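Long-range contacts in BH2358 protein (Bacillus halodurans C-125, PDB 2RBD), which is of unknown function but is probably a spore coat component, with a ferritin-like four-helix fold: residues G114-S119 with F137-V142; L32-R37 with A55-Q60; S104-S108 with M148-N152; N8-E12 with I126-V130. The contacts are given in a common frame with arbitrary orientation. Where two conformers were deposited one is given. Numbering follows the deposited sequence.

Contact 1 (G114-S119 with F137-V142); sequences GLVTCS and FHMAKV
Residues 114-119 and 137-142 are both α-helical, with phi/psi near -60°/-45° throughout, and run antiparallel: their axes cross at -163° with a closest approach of 9.4 Å, and Leu115 faces His138 at a CA-CA distance of 5.8 Å. Apolar packing centres on Leu115, whose mt side chain places CD2 3.6 Å from Val142 CG2 and 3.6 Å from Lys141 CB. Cys118 (chi1 m) sets SG 3.8 Å from Phe137 CB. A CB on Gly114 would crowd Lys141 CD where that side chain now lies, CD 3.7 Å from Gly114 C. The pair joins helix 100-124 to helix 128-155, the second helical hairpin of a ferritin-like four-helix bundle. A CH-pi contact puts Leu115 CD2 over the face of the His138 ring, 3.8 Å from its centroid and 15° off the normal; Cys118 CB lies near the plane of that ring, at its edge, and is 4.0 Å from His138 CB. No hydrogen bond links the two segments. The polar end of His138 (chi1 t, chi2 -81°) is used between subunits: NE2 hydrogen-bonds Ser119 OG of the second subunit, and the ring stacks on that subunit's His138.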
loop_
_atom_site.group_PDB
_atom_site.type_symbol
_atom_site.label_atom_id
_atom_site.label_comp_id
_atom_site.label_asym_id
_atom_site.label_seq_id
_atom_site.Cartn_x
_atom_site.Cartn_y
_atom_site.Cartn_z
ATOM N N GLY A 114 -2.097 -9.314 -4.030
ATOM C CA GLY A 114 -1.830 -9.287 -5.489
ATOM C C GLY A 114 -2.604 -8.238 -6.245
ATOM O O GLY A 114 -2.091 -7.638 -7.169
ATOM N N LEU A 115 -3.847 -7.997 -5.827
ATOM C CA LEU A 115 -4.673 -6.922 -6.403
ATOM C C LEU A 115 -3.964 -5.581 -6.234
ATOM O O LEU A 115 -3.817 -4.795 -7.177
ATOM C CB LEU A 115 -6.037 -6.884 -5.731
ATOM C CG LEU A 115 -7.044 -7.954 -6.128
ATOM C CD1 LEU A 115 -8.301 -7.676 -5.292
ATOM C CD2 LEU A 115 -7.327 -7.984 -7.696
ATOM N N VAL A 116 -3.514 -5.336 -4.998
ATOM C CA VAL A 116 -2.776 -4.123 -4.659
ATOM C C VAL A 116 -1.480 -4.013 -5.458
ATOM O O VAL A 116 -1.204 -2.961 -6.039
ATOM C CB VAL A 116 -2.555 -4.008 -3.154
ATOM C CG1 VAL A 116 -1.553 -2.863 -2.813
ATOM C CG2 VAL A 116 -3.924 -3.746 -2.449
ATOM N N THR A 117 -0.716 -5.083 -5.526
ATOM C CA THR A 117 0.513 -5.054 -6.312
ATOM C C THR A 117 0.257 -4.738 -7.785
ATOM O O THR A 117 0.941 -3.913 -8.382
ATOM C CB THR A 117 1.272 -6.366 -6.177
ATOM O OG1 THR A 117 1.436 -6.671 -4.781
ATOM C CG2 THR A 117 2.637 -6.257 -6.878
ATOM N N CYS A 118 -0.744 -5.363 -8.381
ATOM C CA CYS A 118 -1.116 -5.005 -9.744
ATOM C C CYS A 118 -1.394 -3.513 -9.897
ATOM O O CYS A 118 -0.882 -2.885 -10.829
ATOM C CB CYS A 118 -2.317 -5.810 -10.230
ATOM S SG CYS A 118 -1.968 -7.557 -10.563
ATOM N N SER A 119 -2.182 -2.932 -8.980
ATOM C CA SER A 119 -2.513 -1.511 -9.071
ATOM C C SER A 119 -1.300 -0.626 -8.924
ATOM O O SER A 119 -1.155 0.386 -9.600
ATOM C CB SER A 119 -3.577 -1.151 -8.040
ATOM O OG SER A 119 -4.810 -1.806 -8.359
ATOM N N PHE A 137 -4.213 -8.696 -15.549
ATOM C CA PHE A 137 -3.993 -9.537 -14.405
ATOM C C PHE A 137 -4.972 -9.166 -13.284
ATOM O O PHE A 137 -5.510 -10.029 -12.598
ATOM C CB PHE A 137 -2.567 -9.415 -13.834
ATOM C CG PHE A 137 -1.434 -9.950 -14.722
ATOM C CD1 PHE A 137 -1.649 -10.598 -15.932
ATOM C CD2 PHE A 137 -0.112 -9.828 -14.249
ATOM C CE1 PHE A 137 -0.567 -11.073 -16.680
ATOM C CE2 PHE A 137 0.969 -10.299 -14.995
ATOM C CZ PHE A 137 0.742 -10.910 -16.205
ATOM N N HIS A 138 -5.138 -7.869 -13.062
ATOM C CA HIS A 138 -6.025 -7.373 -12.013
ATOM C C HIS A 138 -7.446 -7.834 -12.259
ATOM O O HIS A 138 -8.098 -8.332 -11.330
ATOM C CB HIS A 138 -5.934 -5.851 -11.902
ATOM C CG HIS A 138 -6.653 -5.269 -10.727
ATOM N ND1 HIS A 138 -8.010 -5.052 -10.751
ATOM C CD2 HIS A 138 -6.213 -4.841 -9.509
ATOM C CE1 HIS A 138 -8.382 -4.555 -9.578
ATOM N NE2 HIS A 138 -7.318 -4.405 -8.809
HETATM N N MSE A 139 -7.926 -7.723 -13.495
HETATM C CA MSE A 139 -9.300 -8.149 -13.806
HETATM C C MSE A 139 -9.535 -9.626 -13.494
HETATM O O MSE A 139 -10.556 -10.024 -12.934
HETATM C CB MSE A 139 -9.618 -7.836 -15.262
HETATM C CG MSE A 139 -9.690 -6.396 -15.530
HETATM SE SE MSE A 139 -9.743 -6.047 -17.481
HETATM C CE MSE A 139 -11.489 -6.665 -17.835
ATOM N N ALA A 140 -8.581 -10.475 -13.845
ATOM C CA ALA A 140 -8.678 -11.889 -13.563
ATOM C C ALA A 140 -8.630 -12.164 -12.066
ATOM O O ALA A 140 -9.353 -13.011 -11.577
ATOM C CB ALA A 140 -7.550 -12.665 -14.268
ATOM N N LYS A 141 -7.772 -11.446 -11.345
ATOM C CA LYS A 141 -7.584 -11.651 -9.944
ATOM C C LYS A 141 -8.802 -11.202 -9.120
ATOM O O LYS A 141 -9.123 -11.780 -8.110
ATOM C CB LYS A 141 -6.283 -10.934 -9.500
ATOM C CG LYS A 141 -5.565 -11.564 -8.391
ATOM C CD LYS A 141 -4.193 -10.914 -8.159
ATOM C CE LYS A 141 -3.124 -11.338 -9.136
ATOM N NZ LYS A 141 -2.858 -12.820 -9.151
ATOM N N VAL A 142 -9.498 -10.167 -9.578
ATOM C CA VAL A 142 -10.730 -9.770 -8.934
ATOM C C VAL A 142 -11.709 -10.947 -8.988
ATOM O O VAL A 142 -12.395 -11.256 -7.978
ATOM C CB VAL A 142 -11.327 -8.529 -9.592
ATOM C CG1 VAL A 142 -12.789 -8.340 -9.147
ATOM C CG2 VAL A 142 -10.486 -7.271 -9.304
#

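Contact 2 (L32-R37 with A55-Q60); sequences LINGYR and AIQAMQ
This is a buried, largely apolar helix-helix contact within the first hairpin of the bundle, between helix 16-42 and helix 46-72. Segments 32-37 and 55-60 are regular α-helix and antiparallel, crossing at -162° with axes 9.7 Å apart at closest approach; Ile33 and Ile56 are nearest in register, CA to CA 5.5 Å. Selenomethionine Met59 (chi1 m, chi2 t, chi3 m) points across the gap. Met59 SE lies 3.7 Å from Leu32 CB, while its CE reaches 3.8 Å from Ile33 CG1 and 3.5 Å from Tyr36 CD2. Met59 SE is 5.4 Å from the centroid of the Tyr36 ring, 36° off its normal, an oblique Met-aromatic contact. Tyr36 (chi1 m) also brings CB to 3.9 Å from Ile56 CG1, and Ala55 CB meets the ring edge 4.0 Å from Tyr36 CE2. Ile33 and Ile56, both mt, touch through their CG2 atoms at 4.2 Å. Along one flank, extended Arg37 lays CG 3.9 Å from Ile56 CD1, and Ile33 CD1 is 3.9 Å from Gln60 CG. Tyr36 continues toward helix 100-124, where its OH hydrogen-bonds Asp110 and its ring packs on Ile107; Leu32 also touches Asp110, and Asn34 packs on Glu102 of the third subunit.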
loop_
_atom_site.group_PDB
_atom_site.type_symbol
_atom_site.label_atom_id
_atom_site.label_comp_id
_atom_site.label_asym_id
_atom_site.label_seq_id
_atom_site.Cartn_x
_atom_site.Cartn_y
_atom_site.Cartn_z
ATOM N N LEU A 32 4.731 -18.543 -4.624
ATOM C CA LEU A 32 3.333 -18.946 -4.346
ATOM C C LEU A 32 2.945 -20.240 -5.055
ATOM O O LEU A 32 2.295 -21.075 -4.471
ATOM C CB LEU A 32 2.352 -17.824 -4.677
ATOM C CG LEU A 32 2.419 -16.548 -3.820
ATOM C CD1 LEU A 32 1.361 -15.566 -4.351
ATOM C CD2 LEU A 32 2.152 -16.863 -2.326
ATOM N N ILE A 33 3.415 -20.444 -6.284
ATOM C CA ILE A 33 3.225 -21.710 -6.956
ATOM C C ILE A 33 3.782 -22.862 -6.097
ATOM O O ILE A 33 3.136 -23.883 -5.914
ATOM C CB ILE A 33 3.830 -21.675 -8.356
ATOM C CG1 ILE A 33 2.983 -20.754 -9.278
ATOM C CG2 ILE A 33 3.861 -23.071 -8.952
ATOM C CD1 ILE A 33 3.666 -20.414 -10.603
ATOM N N ASN A 34 4.994 -22.681 -5.583
ATOM C CA ASN A 34 5.616 -23.707 -4.763
ATOM C C ASN A 34 4.830 -23.958 -3.482
ATOM O O ASN A 34 4.546 -25.096 -3.141
ATOM C CB ASN A 34 7.054 -23.287 -4.460
ATOM C CG ASN A 34 7.740 -24.231 -3.484
ATOM O OD1 ASN A 34 7.804 -25.398 -3.731
ATOM N ND2 ASN A 34 8.234 -23.713 -2.388
ATOM N N GLY A 35 4.448 -22.898 -2.781
ATOM C CA GLY A 35 3.654 -23.057 -1.550
ATOM C C GLY A 35 2.299 -23.680 -1.780
ATOM O O GLY A 35 1.866 -24.529 -1.011
ATOM N N TYR A 36 1.638 -23.270 -2.849
ATOM C CA TYR A 36 0.329 -23.799 -3.159
ATOM C C TYR A 36 0.415 -25.274 -3.607
ATOM O O TYR A 36 -0.473 -26.041 -3.328
ATOM C CB TYR A 36 -0.374 -22.969 -4.234
ATOM C CG TYR A 36 -0.817 -21.600 -3.807
ATOM C CD1 TYR A 36 -0.362 -21.000 -2.644
ATOM C CD2 TYR A 36 -1.604 -20.851 -4.647
ATOM C CE1 TYR A 36 -0.774 -19.697 -2.290
ATOM C CE2 TYR A 36 -2.012 -19.560 -4.298
ATOM C CZ TYR A 36 -1.592 -19.003 -3.147
ATOM O OH TYR A 36 -1.991 -17.711 -2.849
ATOM N N ARG A 37 1.474 -25.649 -4.319
ATOM C CA ARG A 37 1.686 -27.064 -4.623
ATOM C C ARG A 37 1.850 -27.879 -3.334
ATOM O O ARG A 37 1.368 -29.017 -3.224
ATOM C CB ARG A 37 2.874 -27.190 -5.554
ATOM C CG ARG A 37 2.518 -26.829 -6.989
ATOM C CD ARG A 37 3.769 -26.810 -7.844
ATOM N NE ARG A 37 3.436 -26.833 -9.266
ATOM C CZ ARG A 37 4.337 -26.621 -10.217
ATOM N NH1 ARG A 37 5.570 -26.253 -9.936
ATOM N NH2 ARG A 37 3.995 -26.757 -11.478
ATOM N N ALA A 55 -5.565 -21.414 -9.158
ATOM C CA ALA A 55 -4.612 -20.368 -8.854
ATOM C C ALA A 55 -3.229 -20.638 -9.428
ATOM O O ALA A 55 -2.602 -19.719 -9.968
ATOM C CB ALA A 55 -4.519 -20.132 -7.353
ATOM N N ILE A 56 -2.751 -21.876 -9.258
ATOM C CA ILE A 56 -1.451 -22.277 -9.816
ATOM C C ILE A 56 -1.451 -22.056 -11.320
ATOM O O ILE A 56 -0.522 -21.477 -11.870
ATOM C CB ILE A 56 -1.148 -23.726 -9.471
ATOM C CG1 ILE A 56 -0.897 -23.875 -7.953
ATOM C CG2 ILE A 56 0.071 -24.231 -10.272
ATOM C CD1 ILE A 56 -1.050 -25.309 -7.417
ATOM N N GLN A 57 -2.492 -22.489 -12.002
ATOM C CA GLN A 57 -2.535 -22.369 -13.451
ATOM C C GLN A 57 -2.573 -20.893 -13.882
ATOM O O GLN A 57 -1.919 -20.492 -14.835
ATOM C CB GLN A 57 -3.751 -23.158 -13.970
ATOM C CG GLN A 57 -3.754 -23.417 -15.458
ATOM C CD GLN A 57 -4.924 -24.291 -15.913
ATOM O OE1 GLN A 57 -5.277 -25.301 -15.274
ATOM N NE2 GLN A 57 -5.519 -23.905 -17.032
ATOM N N ALA A 58 -3.343 -20.091 -13.158
ATOM C CA ALA A 58 -3.449 -18.646 -13.424
ATOM C C ALA A 58 -2.095 -17.960 -13.279
ATOM O O ALA A 58 -1.698 -17.153 -14.121
ATOM C CB ALA A 58 -4.504 -17.997 -12.520
HETATM N N MSE A 59 -1.347 -18.342 -12.257
HETATM C CA MSE A 59 -0.019 -17.755 -12.043
HETATM C C MSE A 59 0.973 -18.207 -13.080
HETATM O O MSE A 59 1.816 -17.423 -13.527
HETATM C CB MSE A 59 0.475 -18.089 -10.646
HETATM C CG MSE A 59 -0.289 -17.308 -9.561
HETATM SE SE MSE A 59 0.445 -17.457 -7.785
HETATM C CE MSE A 59 -0.030 -19.292 -7.394
ATOM N N GLN A 60 0.852 -19.463 -13.494
ATOM C CA GLN A 60 1.684 -19.958 -14.575
ATOM C C GLN A 60 1.409 -19.194 -15.862
ATOM O O GLN A 60 2.336 -18.893 -16.618
ATOM C CB GLN A 60 1.451 -21.447 -14.758
ATOM C CG GLN A 60 2.131 -22.253 -13.657
ATOM C CD GLN A 60 1.785 -23.718 -13.680
ATOM O OE1 GLN A 60 0.706 -24.118 -14.119
ATOM N NE2 GLN A 60 2.681 -24.517 -13.161
#

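Contact 3 (S104-S108 with M148-N152); sequences SATIS and MLKLN
Met148 and Ser104 have the most surface buried where helix 100-124 meets helix 128-155, with Asn152 and Ser108 as their partners. Both segments, 104-108 and 148-152, are α-helical and antiparallel, crossing at -157° with a closest axis approach of 10.4 Å; Ser108 lies opposite Met148 (CA-CA 6.3 Å) and Ser104 opposite Asn152 (7.3 Å). Selenomethionine Met148, in the mmm rotamer, curls its CE between the helices, 3.2 Å from Ser104 OG, 3.7 Å from Ser108 OG and 4.0 Å from Ile107 CG2. Ser104 (chi1 t) donates from OG to Asn152 OD1 at 2.6 Å. Asn152 (chi1 m, chi2 -37°) in turn gives ND2 to Ser108 OG at 3.1 Å, and Ser108 OG (chi1 m) donates a hydrogen bond to Ser104 O at 2.9 Å, one helical turn earlier. Trp157, beyond the helix, packs on Ser104 and Asn152. The amide of Asn152 thus uses both its oxygen and its nitrogen across the interface, a polar network that satisfies the serine hydroxyls within a largely buried helix pair.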
loop_
_atom_site.group_PDB
_atom_site.type_symbol
_atom_site.label_atom_id
_atom_site.label_comp_id
_atom_site.label_asym_id
_atom_site.label_seq_id
_atom_site.Cartn_x
_atom_site.Cartn_y
_atom_site.Cartn_z
ATOM N N SER A 104 -7.115 -21.674 3.087
ATOM C CA SER A 104 -8.003 -20.755 2.376
ATOM C C SER A 104 -7.754 -19.313 2.761
ATOM O O SER A 104 -7.697 -18.436 1.887
ATOM C CB SER A 104 -9.466 -21.126 2.615
ATOM O OG SER A 104 -10.295 -20.456 1.678
ATOM N N ALA A 105 -7.609 -19.048 4.055
ATOM C CA ALA A 105 -7.294 -17.702 4.563
ATOM C C ALA A 105 -6.026 -17.151 3.951
ATOM O O ALA A 105 -6.000 -16.005 3.525
ATOM C CB ALA A 105 -7.158 -17.730 6.059
ATOM N N THR A 106 -4.988 -17.974 3.913
ATOM C CA THR A 106 -3.731 -17.589 3.335
ATOM C C THR A 106 -3.837 -17.203 1.883
ATOM O O THR A 106 -3.361 -16.132 1.454
ATOM C CB THR A 106 -2.718 -18.731 3.490
ATOM O OG1 THR A 106 -2.549 -18.979 4.884
ATOM C CG2 THR A 106 -1.369 -18.382 2.859
ATOM N N ILE A 107 -4.481 -18.057 1.108
ATOM C CA ILE A 107 -4.643 -17.788 -0.294
ATOM C C ILE A 107 -5.486 -16.512 -0.508
ATOM O O ILE A 107 -5.193 -15.683 -1.350
ATOM C CB ILE A 107 -5.276 -18.993 -1.003
ATOM C CG1 ILE A 107 -4.313 -20.169 -0.915
ATOM C CG2 ILE A 107 -5.647 -18.599 -2.468
ATOM C CD1 ILE A 107 -4.844 -21.435 -1.506
ATOM N N SER A 108 -6.537 -16.348 0.279
ATOM C CA SER A 108 -7.366 -15.132 0.176
ATOM C C SER A 108 -6.560 -13.855 0.448
ATOM O O SER A 108 -6.680 -12.847 -0.275
ATOM C CB SER A 108 -8.550 -15.214 1.128
ATOM O OG SER A 108 -9.352 -16.347 0.790
HETATM N N MSE A 148 -12.877 -17.168 -4.124
HETATM C CA MSE A 148 -12.401 -17.468 -2.779
HETATM C C MSE A 148 -13.356 -17.012 -1.699
HETATM O O MSE A 148 -13.593 -17.727 -0.775
HETATM C CB MSE A 148 -10.992 -16.861 -2.569
HETATM C CG MSE A 148 -9.898 -17.485 -3.419
HETATM SE SE MSE A 148 -9.633 -19.402 -3.173
HETATM C CE MSE A 148 -9.399 -19.470 -1.244
ATOM N N LEU A 149 -13.912 -15.813 -1.826
ATOM C CA LEU A 149 -14.866 -15.330 -0.854
ATOM C C LEU A 149 -16.088 -16.245 -0.820
ATOM O O LEU A 149 -16.560 -16.587 0.262
ATOM C CB LEU A 149 -15.277 -13.909 -1.197
ATOM C CG LEU A 149 -16.281 -13.212 -0.270
ATOM C CD1 LEU A 149 -15.720 -13.221 1.163
ATOM C CD2 LEU A 149 -16.583 -11.797 -0.787
ATOM N N LYS A 150 -16.588 -16.638 -1.989
ATOM C CA LYS A 150 -17.750 -17.558 -2.069
ATOM C C LYS A 150 -17.455 -18.890 -1.358
ATOM O O LYS A 150 -18.273 -19.391 -0.571
ATOM C CB LYS A 150 -18.133 -17.804 -3.515
ATOM C CG LYS A 150 -18.980 -16.691 -4.102
ATOM C CD LYS A 150 -19.146 -16.828 -5.593
ATOM C CE LYS A 150 -19.858 -15.606 -6.186
ATOM N NZ LYS A 150 -20.001 -15.795 -7.662
ATOM N N LEU A 151 -16.269 -19.435 -1.601
ATOM C CA LEU A 151 -15.806 -20.654 -0.923
ATOM C C LEU A 151 -15.822 -20.501 0.575
ATOM O O LEU A 151 -16.377 -21.335 1.281
ATOM C CB LEU A 151 -14.414 -21.050 -1.397
ATOM C CG LEU A 151 -13.754 -22.293 -0.779
ATOM C CD1 LEU A 151 -14.359 -23.523 -1.393
ATOM C CD2 LEU A 151 -12.211 -22.300 -0.943
ATOM N N ASN A 152 -15.190 -19.438 1.082
ATOM C CA ASN A 152 -15.091 -19.220 2.503
ATOM C C ASN A 152 -16.469 -19.072 3.141
ATOM O O ASN A 152 -16.719 -19.572 4.249
ATOM C CB ASN A 152 -14.216 -18.007 2.785
ATOM C CG ASN A 152 -12.745 -18.293 2.567
ATOM O OD1 ASN A 152 -12.282 -19.375 2.865
ATOM N ND2 ASN A 152 -12.008 -17.314 2.031
#

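Contact 4 (N8-E12 with I126-V130); sequences NPQDE and IREDV
Arg127, at the N-cap position of helix 128-155, reaches to the N-terminal segment 8-12, whose residues 9-11 form a short 3-10 turn. Pro9 and Arg127 are nearest, CA to CA 5.8 Å. The Arg127 side chain has chi1 -117°, then chi2 t and chi3 p, which brings its guanidinium against the turn: Gln10 CA and Pro9 C lie over one face, and NH1 donates to Glu12 O at 2.9 Å. Asp129, in the p rotamer, holds that group in a two-pronged salt bridge, OD1 accepting from Arg127 NE and OD2 from Arg127 NH2, each at 2.8 Å. Asp129 OD1 also lies 3.6 Å from Pro9 CB. Glu12 (chi1 -43°, chi2 t) sets OE1 3.3 Å from Arg127 CG; a water donates to this OE1 (3.0 Å) and accepts from Glu128 N (2.8 Å). The lead-in to helix 16-42 is thereby linked to the start of helix 128-155, while Arg127 NH1 also bonds Asn73, and Arg127 and Asp129 rest on Leu69 of helix 46-72.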
loop_
_atom_site.group_PDB
_atom_site.type_symbol
_atom_site.label_atom_id
_atom_site.label_comp_id
_atom_site.label_asym_id
_atom_site.label_seq_id
_atom_site.Cartn_x
_atom_site.Cartn_y
_atom_site.Cartn_z
ATOM N N ASN A 8 5.183 2.262 -31.039
ATOM C CA ASN A 8 5.447 0.857 -30.594
ATOM C C ASN A 8 6.043 0.808 -29.166
ATOM O O ASN A 8 7.245 1.084 -28.995
ATOM C CB ASN A 8 6.386 0.171 -31.595
ATOM C CG ASN A 8 6.684 -1.281 -31.229
ATOM O OD1 ASN A 8 5.831 -1.994 -30.680
ATOM N ND2 ASN A 8 7.909 -1.727 -31.536
ATOM N N PRO A 9 5.211 0.434 -28.146
ATOM C CA PRO A 9 5.636 0.532 -26.732
ATOM C C PRO A 9 6.885 -0.274 -26.487
ATOM O O PRO A 9 7.777 0.170 -25.779
ATOM C CB PRO A 9 4.463 -0.081 -25.929
ATOM C CG PRO A 9 3.328 -0.154 -26.837
ATOM C CD PRO A 9 3.856 -0.146 -28.263
ATOM N N GLN A 10 6.940 -1.444 -27.113
ATOM C CA GLN A 10 8.030 -2.374 -26.906
ATOM C C GLN A 10 9.338 -2.005 -27.627
ATOM O O GLN A 10 10.316 -2.731 -27.494
ATOM C CB GLN A 10 7.560 -3.780 -27.271
ATOM C CG GLN A 10 6.407 -4.256 -26.375
ATOM C CD GLN A 10 5.266 -4.866 -27.161
ATOM O OE1 GLN A 10 5.489 -5.711 -28.032
ATOM N NE2 GLN A 10 4.033 -4.440 -26.866
ATOM N N ASP A 11 9.374 -0.894 -28.361
ATOM C CA ASP A 11 10.643 -0.326 -28.818
ATOM C C ASP A 11 11.239 0.704 -27.819
ATOM O O ASP A 11 12.322 1.227 -28.053
ATOM C CB ASP A 11 10.467 0.315 -30.197
ATOM N N GLU A 12 10.539 0.999 -26.719
ATOM C CA GLU A 12 11.029 1.925 -25.682
ATOM C C GLU A 12 11.635 1.071 -24.580
ATOM O O GLU A 12 11.164 -0.021 -24.341
ATOM C CB GLU A 12 9.880 2.735 -25.082
ATOM C CG GLU A 12 8.868 3.269 -26.097
ATOM C CD GLU A 12 7.499 3.767 -25.509
ATOM O OE1 GLU A 12 7.145 3.565 -24.308
ATOM O OE2 GLU A 12 6.753 4.384 -26.315
ATOM N N ILE A 126 5.117 3.453 -17.312
ATOM C CA ILE A 126 5.203 4.427 -18.404
ATOM C C ILE A 126 5.064 3.718 -19.726
ATOM O O ILE A 126 4.409 4.224 -20.629
ATOM C CB ILE A 126 6.520 5.204 -18.334
ATOM C CG1 ILE A 126 6.569 6.035 -17.057
ATOM C CG2 ILE A 126 6.671 6.105 -19.575
ATOM C CD1 ILE A 126 7.839 6.885 -16.884
ATOM N N ARG A 127 5.575 2.500 -19.832
ATOM C CA ARG A 127 5.322 1.708 -21.031
ATOM C C ARG A 127 3.917 1.156 -21.010
ATOM O O ARG A 127 3.518 0.452 -20.068
ATOM C CB ARG A 127 6.382 0.616 -21.217
ATOM C CG ARG A 127 7.177 0.812 -22.507
ATOM C CD ARG A 127 8.267 -0.172 -22.681
ATOM N NE ARG A 127 7.800 -1.536 -22.884
ATOM C CZ ARG A 127 8.618 -2.548 -23.114
ATOM N NH1 ARG A 127 9.921 -2.350 -23.224
ATOM N NH2 ARG A 127 8.142 -3.758 -23.253
ATOM N N GLU A 128 3.148 1.473 -22.052
ATOM C CA GLU A 128 1.722 1.142 -22.066
ATOM C C GLU A 128 1.427 -0.360 -22.004
ATOM O O GLU A 128 0.417 -0.789 -21.445
ATOM C CB GLU A 128 1.045 1.745 -23.310
ATOM C CG GLU A 128 1.025 3.246 -23.310
ATOM C CD GLU A 128 0.461 3.854 -24.632
ATOM O OE1 GLU A 128 0.431 3.154 -25.676
ATOM O OE2 GLU A 128 0.047 5.043 -24.608
ATOM N N ASP A 129 2.302 -1.163 -22.601
ATOM C CA ASP A 129 2.126 -2.617 -22.579
ATOM C C ASP A 129 2.198 -3.196 -21.167
ATOM O O ASP A 129 1.537 -4.193 -20.875
ATOM C CB ASP A 129 3.133 -3.318 -23.509
ATOM C CG ASP A 129 4.598 -3.082 -23.123
ATOM O OD1 ASP A 129 5.008 -1.926 -22.890
ATOM O OD2 ASP A 129 5.348 -4.078 -23.072
ATOM N N VAL A 130 3.069 -2.622 -20.343
ATOM C CA VAL A 130 3.232 -3.073 -18.938
ATOM C C VAL A 130 1.954 -2.744 -18.152
ATOM O O VAL A 130 1.401 -3.609 -17.475
ATOM C CB VAL A 130 4.503 -2.489 -18.263
ATOM C CG1 VAL A 130 4.614 -2.934 -16.780
ATOM C CG2 VAL A 130 5.794 -2.861 -19.054
HETATM O O HOH W 1 4.218 3.061 -24.143
#

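In the fold
Four long helices form the bundle as two successive hairpins. Contact 2 closes the first, helices 16-42 and 46-72, before contacts 1 and 3 join helices 100-124 and 128-155 of the second. Contact 1, centred about 16 Å from contact 3, is nested in the loop the latter closes. Contacts 2 and 3 (centres about 15 Å apart) touch at Tyr36 OH and Ile107 CA (3.7 Å), tying the hairpins together. Contact 4 lies at the far end, about 35 Å from contact 3 between centres; its loop encloses contact 2, and along the chain it crosses contacts 1 and 3. Contacts 1, 3 and 4 all border the second subunit, so the second hairpin also serves assembly.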